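Local atomic coordinates of glutamine amidotransferase domain-containing protein (Streptococcus mutans, PDB entry 3L7N), a protein that probably acts as a class I glutamine amidotransferase, using a glutaminase-type domain to release ammonia from glutamine for transfer to an acceptor not yet identified. Residues Y105-S119 against D135-G148. Residues are numbered along the deposited sequence; the frame is centred on the assembly and turned at random.
Sequences YLHSPKKEIGNYLIS and DDLLVGHWHGDMPG
Paired backbones join Glu-112 to His-143, Gly-114 to His-141, Tyr-116 to Val-139 and Ile-118 to Leu-137 in an antiparallel ladder that bends as it runs and ends at Ser-119 with Asp-136. The short pairing of Leu-106 with Met-146 is set apart from it by the corners at Pro-109, Lys-110 and Gly-144. A classic beta bulge interrupts the ladder where Trp-142 and His-143 both face Glu-112, and the chain turns a corner at Gly-114, whose backbone angles suit a residue without a CB.

Among the side-chain polar contacts, Ser-119 OG donates to Asp-136 OD1 at 2.8 Å, meeting it nearly along the C-O axis. His-141 lies edge-on to the partner strand, with a weak bond from ND1 to Gly-114 O and Ile-118 CG2 3.5 Å from NE2. Glu-112 OE1 is hydrogen-bonded to Ser-159 OG.

Apolar contacts line both faces. A chi1 of -65° sets Ile-113 CG1 beside the backbone N and leaves CG2 anti to it, over the centre of the Trp-142 six-membered ring, a CH-pi contact of 3.7 Å to the centroid, while Trp-142 NE1 turns to Glu-194. On the Glu-112 and His-141 face, Ile-118 CG2 meets Val-139 CG2 at 3.5 Å; past the corner at Gly-144, Met-146 CE touches Leu-106 CD1 at 3.8 Å.

Such a curved antiparallel extension, continuing a parallel sheet flanked by helices, is consistent with the class I glutamine amidotransferase fold.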
loop_
_atom_site.group_PDB
_atom_site.type_symbol
_atom_site.label_atom_id
_atom_site.label_comp_id
_atom_site.label_asym_id
_atom_site.label_seq_id
_atom_site.Cartn_x
_atom_site.Cartn_y
_atom_site.Cartn_z
ATOM N N TYR A 105 1.405 -6.060 -13.573
ATOM C CA TYR A 105 2.361 -5.561 -12.628
ATOM C C TYR A 105 3.752 -5.805 -13.089
ATOM O O TYR A 105 3.970 -6.641 -13.894
ATOM C CB TYR A 105 2.109 -6.195 -11.257
ATOM C CG TYR A 105 2.590 -7.600 -11.099
ATOM C CD1 TYR A 105 3.816 -7.866 -10.571
ATOM C CD2 TYR A 105 1.820 -8.652 -11.477
ATOM C CE1 TYR A 105 4.241 -9.103 -10.432
ATOM C CE2 TYR A 105 2.262 -9.886 -11.341
ATOM C CZ TYR A 105 3.466 -10.099 -10.809
ATOM O OH TYR A 105 3.921 -11.342 -10.680
ATOM N N LEU A 106 4.704 -5.065 -12.560
ATOM C CA LEU A 106 6.119 -5.208 -13.024
ATOM C C LEU A 106 7.111 -5.374 -11.839
ATOM O O LEU A 106 6.766 -5.102 -10.708
ATOM C CB LEU A 106 6.532 -3.983 -13.866
ATOM C CG LEU A 106 5.657 -3.558 -15.053
ATOM C CD1 LEU A 106 5.951 -2.124 -15.422
ATOM C CD2 LEU A 106 5.867 -4.513 -16.284
ATOM N N HIS A 107 8.358 -5.769 -12.145
ATOM C CA HIS A 107 9.446 -5.714 -11.183
ATOM C C HIS A 107 10.002 -4.304 -11.097
ATOM O O HIS A 107 9.963 -3.575 -12.052
ATOM C CB HIS A 107 10.567 -6.703 -11.561
ATOM C CG HIS A 107 10.105 -8.132 -11.697
ATOM N ND1 HIS A 107 10.214 -8.841 -12.883
ATOM C CD2 HIS A 107 9.503 -8.975 -10.808
ATOM C CE1 HIS A 107 9.712 -10.063 -12.716
ATOM N NE2 HIS A 107 9.268 -10.167 -11.471
ATOM N N SER A 108 10.496 -3.922 -9.913
ATOM C CA SER A 108 11.002 -2.563 -9.670
ATOM C C SER A 108 12.439 -2.486 -10.193
ATOM O O SER A 108 13.159 -3.446 -10.090
ATOM C CB SER A 108 10.972 -2.268 -8.177
ATOM O OG SER A 108 11.165 -0.889 -7.906
ATOM N N PRO A 109 12.837 -1.331 -10.817
ATOM C CA PRO A 109 14.263 -1.139 -11.157
ATOM C C PRO A 109 15.151 -1.572 -9.999
ATOM O O PRO A 109 15.997 -2.454 -10.154
ATOM C CB PRO A 109 14.384 0.413 -11.364
ATOM C CG PRO A 109 12.989 0.910 -11.595
ATOM C CD PRO A 109 11.999 -0.282 -11.406
ATOM N N LYS A 110 14.943 -0.951 -8.833
ATOM C CA LYS A 110 15.627 -1.368 -7.612
ATOM C C LYS A 110 14.623 -1.834 -6.478
ATOM O O LYS A 110 13.549 -1.183 -6.233
ATOM C CB LYS A 110 16.564 -0.248 -7.130
ATOM C CG LYS A 110 17.962 -0.238 -7.866
ATOM C CD LYS A 110 18.550 -1.749 -8.063
ATOM C CE LYS A 110 20.144 -1.785 -8.297
ATOM N NZ LYS A 110 20.913 -2.328 -7.054
ATOM N N LYS A 111 14.941 -2.942 -5.824
ATOM C CA LYS A 111 14.201 -3.326 -4.614
ATOM C C LYS A 111 14.520 -2.438 -3.428
ATOM O O LYS A 111 15.611 -1.922 -3.313
ATOM C CB LYS A 111 14.386 -4.794 -4.300
ATOM C CG LYS A 111 15.248 -5.118 -3.145
ATOM C CD LYS A 111 15.569 -6.627 -3.219
ATOM C CE LYS A 111 15.095 -7.346 -1.984
ATOM N NZ LYS A 111 14.730 -8.801 -2.270
ATOM N N GLU A 112 13.525 -2.175 -2.605
ATOM C CA GLU A 112 13.650 -1.138 -1.579
ATOM C C GLU A 112 13.036 -1.601 -0.241
ATOM O O GLU A 112 11.872 -2.014 -0.176
ATOM C CB GLU A 112 12.999 0.158 -2.030
ATOM C CG GLU A 112 13.594 0.790 -3.248
ATOM C CD GLU A 112 12.751 2.005 -3.745
ATOM O OE1 GLU A 112 13.325 3.142 -3.943
ATOM O OE2 GLU A 112 11.510 1.856 -3.851
ATOM N N ILE A 113 13.828 -1.508 0.813
ATOM C CA ILE A 113 13.465 -2.020 2.126
ATOM C C ILE A 113 14.059 -1.075 3.148
ATOM O O ILE A 113 15.224 -1.128 3.410
ATOM C CB ILE A 113 14.083 -3.423 2.354
ATOM C CG1 ILE A 113 13.492 -4.452 1.385
ATOM C CG2 ILE A 113 13.933 -3.821 3.760
ATOM C CD1 ILE A 113 13.822 -5.871 1.732
ATOM N N GLY A 114 13.280 -0.157 3.642
ATOM C CA GLY A 114 13.786 0.766 4.569
ATOM C C GLY A 114 13.132 2.052 4.391
ATOM O O GLY A 114 12.150 2.133 3.733
ATOM N N ASN A 115 13.680 3.097 4.979
ATOM C CA ASN A 115 13.054 4.398 4.880
ATOM C C ASN A 115 13.792 5.330 3.928
ATOM O O ASN A 115 14.901 5.740 4.204
ATOM C CB ASN A 115 12.872 5.031 6.266
ATOM C CG ASN A 115 12.084 4.158 7.195
ATOM O OD1 ASN A 115 12.607 3.668 8.163
ATOM N ND2 ASN A 115 10.818 3.918 6.861
ATOM N N TYR A 116 13.173 5.594 2.759
ATOM C CA TYR A 116 13.790 6.427 1.719
ATOM C C TYR A 116 12.899 7.585 1.268
ATOM O O TYR A 116 11.690 7.607 1.541
ATOM C CB TYR A 116 14.232 5.595 0.555
ATOM C CG TYR A 116 15.273 4.574 0.912
ATOM C CD1 TYR A 116 16.619 4.935 1.058
ATOM C CD2 TYR A 116 14.932 3.243 1.086
ATOM C CE1 TYR A 116 17.574 3.994 1.377
ATOM C CE2 TYR A 116 15.892 2.284 1.364
ATOM C CZ TYR A 116 17.204 2.664 1.534
ATOM O OH TYR A 116 18.149 1.714 1.878
ATOM N N LEU A 117 13.521 8.607 0.696
ATOM C CA LEU A 117 12.767 9.692 0.134
ATOM C C LEU A 117 11.941 9.184 -0.997
ATOM O O LEU A 117 12.380 8.353 -1.776
ATOM C CB LEU A 117 13.693 10.818 -0.369
ATOM C CG LEU A 117 14.258 11.839 0.626
ATOM C CD1 LEU A 117 15.486 12.538 -0.014
ATOM C CD2 LEU A 117 13.186 12.900 1.084
ATOM N N ILE A 118 10.718 9.629 -1.036
ATOM C CA ILE A 118 9.958 9.679 -2.260
ATOM C C ILE A 118 9.838 11.164 -2.587
ATOM O O ILE A 118 10.073 12.031 -1.685
ATOM C CB ILE A 118 8.492 9.043 -2.080
ATOM C CG1 ILE A 118 7.752 9.729 -0.940
ATOM C CG2 ILE A 118 8.579 7.493 -1.855
ATOM C CD1 ILE A 118 6.331 9.885 -1.160
ATOM N N SER A 119 9.482 11.469 -3.859
ATOM C CA SER A 119 9.525 12.843 -4.415
ATOM C C SER A 119 8.318 13.065 -5.298
ATOM O O SER A 119 8.090 12.293 -6.250
ATOM C CB SER A 119 10.799 13.025 -5.279
ATOM O OG SER A 119 11.926 12.368 -4.717
ATOM N N ASP A 135 7.882 18.300 -0.899
ATOM C CA ASP A 135 8.244 17.680 -2.228
ATOM C C ASP A 135 8.976 16.366 -2.092
ATOM O O ASP A 135 8.882 15.490 -2.977
ATOM C CB ASP A 135 9.116 18.613 -3.010
ATOM C CG ASP A 135 8.393 19.790 -3.488
ATOM O OD1 ASP A 135 7.139 19.913 -3.193
ATOM O OD2 ASP A 135 9.056 20.622 -4.175
ATOM N N ASP A 136 9.858 16.319 -1.088
ATOM C CA ASP A 136 10.571 15.101 -0.707
ATOM C C ASP A 136 10.261 14.731 0.759
ATOM O O ASP A 136 10.308 15.615 1.682
ATOM C CB ASP A 136 12.096 15.267 -0.878
ATOM C CG ASP A 136 12.508 15.543 -2.337
ATOM O OD1 ASP A 136 12.156 14.733 -3.257
ATOM O OD2 ASP A 136 13.210 16.561 -2.553
ATOM N N LEU A 137 9.974 13.430 0.979
ATOM C CA LEU A 137 9.544 12.927 2.275
ATOM C C LEU A 137 10.137 11.595 2.516
ATOM O O LEU A 137 10.148 10.757 1.645
ATOM C CB LEU A 137 8.052 12.805 2.303
ATOM C CG LEU A 137 7.405 12.423 3.626
ATOM C CD1 LEU A 137 7.804 13.422 4.782
ATOM C CD2 LEU A 137 5.920 12.406 3.413
ATOM N N LEU A 138 10.650 11.380 3.700
ATOM C CA LEU A 138 11.121 10.066 4.023
ATOM C C LEU A 138 9.906 9.114 4.438
ATOM O O LEU A 138 9.075 9.469 5.323
ATOM C CB LEU A 138 12.221 10.124 5.090
ATOM C CG LEU A 138 13.469 9.343 4.642
ATOM C CD1 LEU A 138 14.370 10.169 3.764
ATOM C CD2 LEU A 138 14.189 8.897 5.748
ATOM N N VAL A 139 9.728 8.022 3.675
ATOM C CA VAL A 139 8.645 7.076 3.924
ATOM C C VAL A 139 9.177 5.676 3.904
ATOM O O VAL A 139 10.358 5.443 3.496
ATOM C CB VAL A 139 7.450 7.203 2.861
ATOM C CG1 VAL A 139 6.884 8.616 2.833
ATOM C CG2 VAL A 139 7.866 6.698 1.473
ATOM N N GLY A 140 8.350 4.713 4.341
ATOM C CA GLY A 140 8.781 3.301 4.400
ATOM C C GLY A 140 8.686 2.569 3.051
ATOM O O GLY A 140 7.920 2.957 2.191
ATOM N N HIS A 141 9.467 1.514 2.886
ATOM C CA HIS A 141 9.457 0.746 1.655
ATOM C C HIS A 141 9.686 -0.655 2.002
ATOM O O HIS A 141 10.502 -0.942 2.880
ATOM C CB HIS A 141 10.593 1.207 0.691
ATOM C CG HIS A 141 10.453 2.601 0.239
ATOM N ND1 HIS A 141 10.913 3.668 0.982
ATOM C CD2 HIS A 141 9.810 3.127 -0.820
ATOM C CE1 HIS A 141 10.545 4.797 0.402
ATOM N NE2 HIS A 141 9.872 4.496 -0.697
ATOM N N TRP A 142 8.997 -1.573 1.299
ATOM C CA TRP A 142 9.287 -3.001 1.419
ATOM C C TRP A 142 8.861 -3.843 0.186
ATOM O O TRP A 142 8.047 -4.737 0.321
ATOM C CB TRP A 142 8.654 -3.577 2.681
ATOM C CG TRP A 142 9.426 -4.696 3.249
ATOM C CD1 TRP A 142 9.580 -5.951 2.712
ATOM C CD2 TRP A 142 10.178 -4.689 4.489
ATOM N NE1 TRP A 142 10.414 -6.720 3.531
ATOM C CE2 TRP A 142 10.785 -5.969 4.623
ATOM C CE3 TRP A 142 10.373 -3.735 5.503
ATOM C CZ2 TRP A 142 11.542 -6.322 5.739
ATOM C CZ3 TRP A 142 11.165 -4.069 6.577
ATOM C CH2 TRP A 142 11.739 -5.359 6.693
ATOM N N HIS A 143 9.505 -3.631 -0.975
ATOM C CA HIS A 143 9.060 -4.328 -2.205
ATOM C C HIS A 143 10.140 -4.775 -3.115
ATOM O O HIS A 143 11.258 -4.347 -3.024
ATOM C CB HIS A 143 8.147 -3.464 -2.989
ATOM C CG HIS A 143 8.816 -2.273 -3.566
ATOM N ND1 HIS A 143 9.383 -1.293 -2.783
ATOM C CD2 HIS A 143 9.017 -1.896 -4.847
ATOM C CE1 HIS A 143 9.872 -0.340 -3.553
ATOM N NE2 HIS A 143 9.656 -0.677 -4.812
ATOM N N GLY A 144 9.753 -5.622 -4.048
ATOM C CA GLY A 144 10.593 -6.025 -5.132
ATOM C C GLY A 144 9.908 -5.731 -6.436
ATOM O O GLY A 144 10.565 -5.615 -7.472
ATOM N N ASP A 145 8.569 -5.567 -6.380
ATOM C CA ASP A 145 7.754 -5.282 -7.566
ATOM C C ASP A 145 7.087 -3.897 -7.459
ATOM O O ASP A 145 7.323 -3.164 -6.498
ATOM C CB ASP A 145 6.710 -6.343 -7.744
ATOM C CG ASP A 145 7.279 -7.630 -8.196
ATOM O OD1 ASP A 145 8.460 -7.673 -8.569
ATOM O OD2 ASP A 145 6.560 -8.630 -8.162
ATOM N N MET A 146 6.335 -3.520 -8.492
ATOM C CA MET A 146 5.605 -2.255 -8.502
ATOM C C MET A 146 4.365 -2.359 -9.443
ATOM O O MET A 146 4.211 -3.335 -10.169
ATOM C CB MET A 146 6.510 -1.128 -8.963
ATOM C CG MET A 146 6.802 -1.135 -10.554
ATOM S SD MET A 146 7.922 0.200 -11.140
ATOM C CE MET A 146 7.899 -0.151 -12.861
ATOM N N PRO A 147 3.489 -1.367 -9.411
ATOM C CA PRO A 147 2.241 -1.617 -10.164
ATOM C C PRO A 147 2.298 -1.252 -11.710
ATOM O O PRO A 147 3.002 -0.301 -12.113
ATOM C CB PRO A 147 1.213 -0.761 -9.436
ATOM C CG PRO A 147 2.006 0.194 -8.568
ATOM C CD PRO A 147 3.286 -0.448 -8.270
ATOM N N GLY A 148 1.570 -2.028 -12.536
ATOM C CA GLY A 148 1.128 -1.572 -13.887
ATOM C C GLY A 148 0.589 -0.140 -13.912
ATOM O O GLY A 148 -0.051 0.308 -12.980
#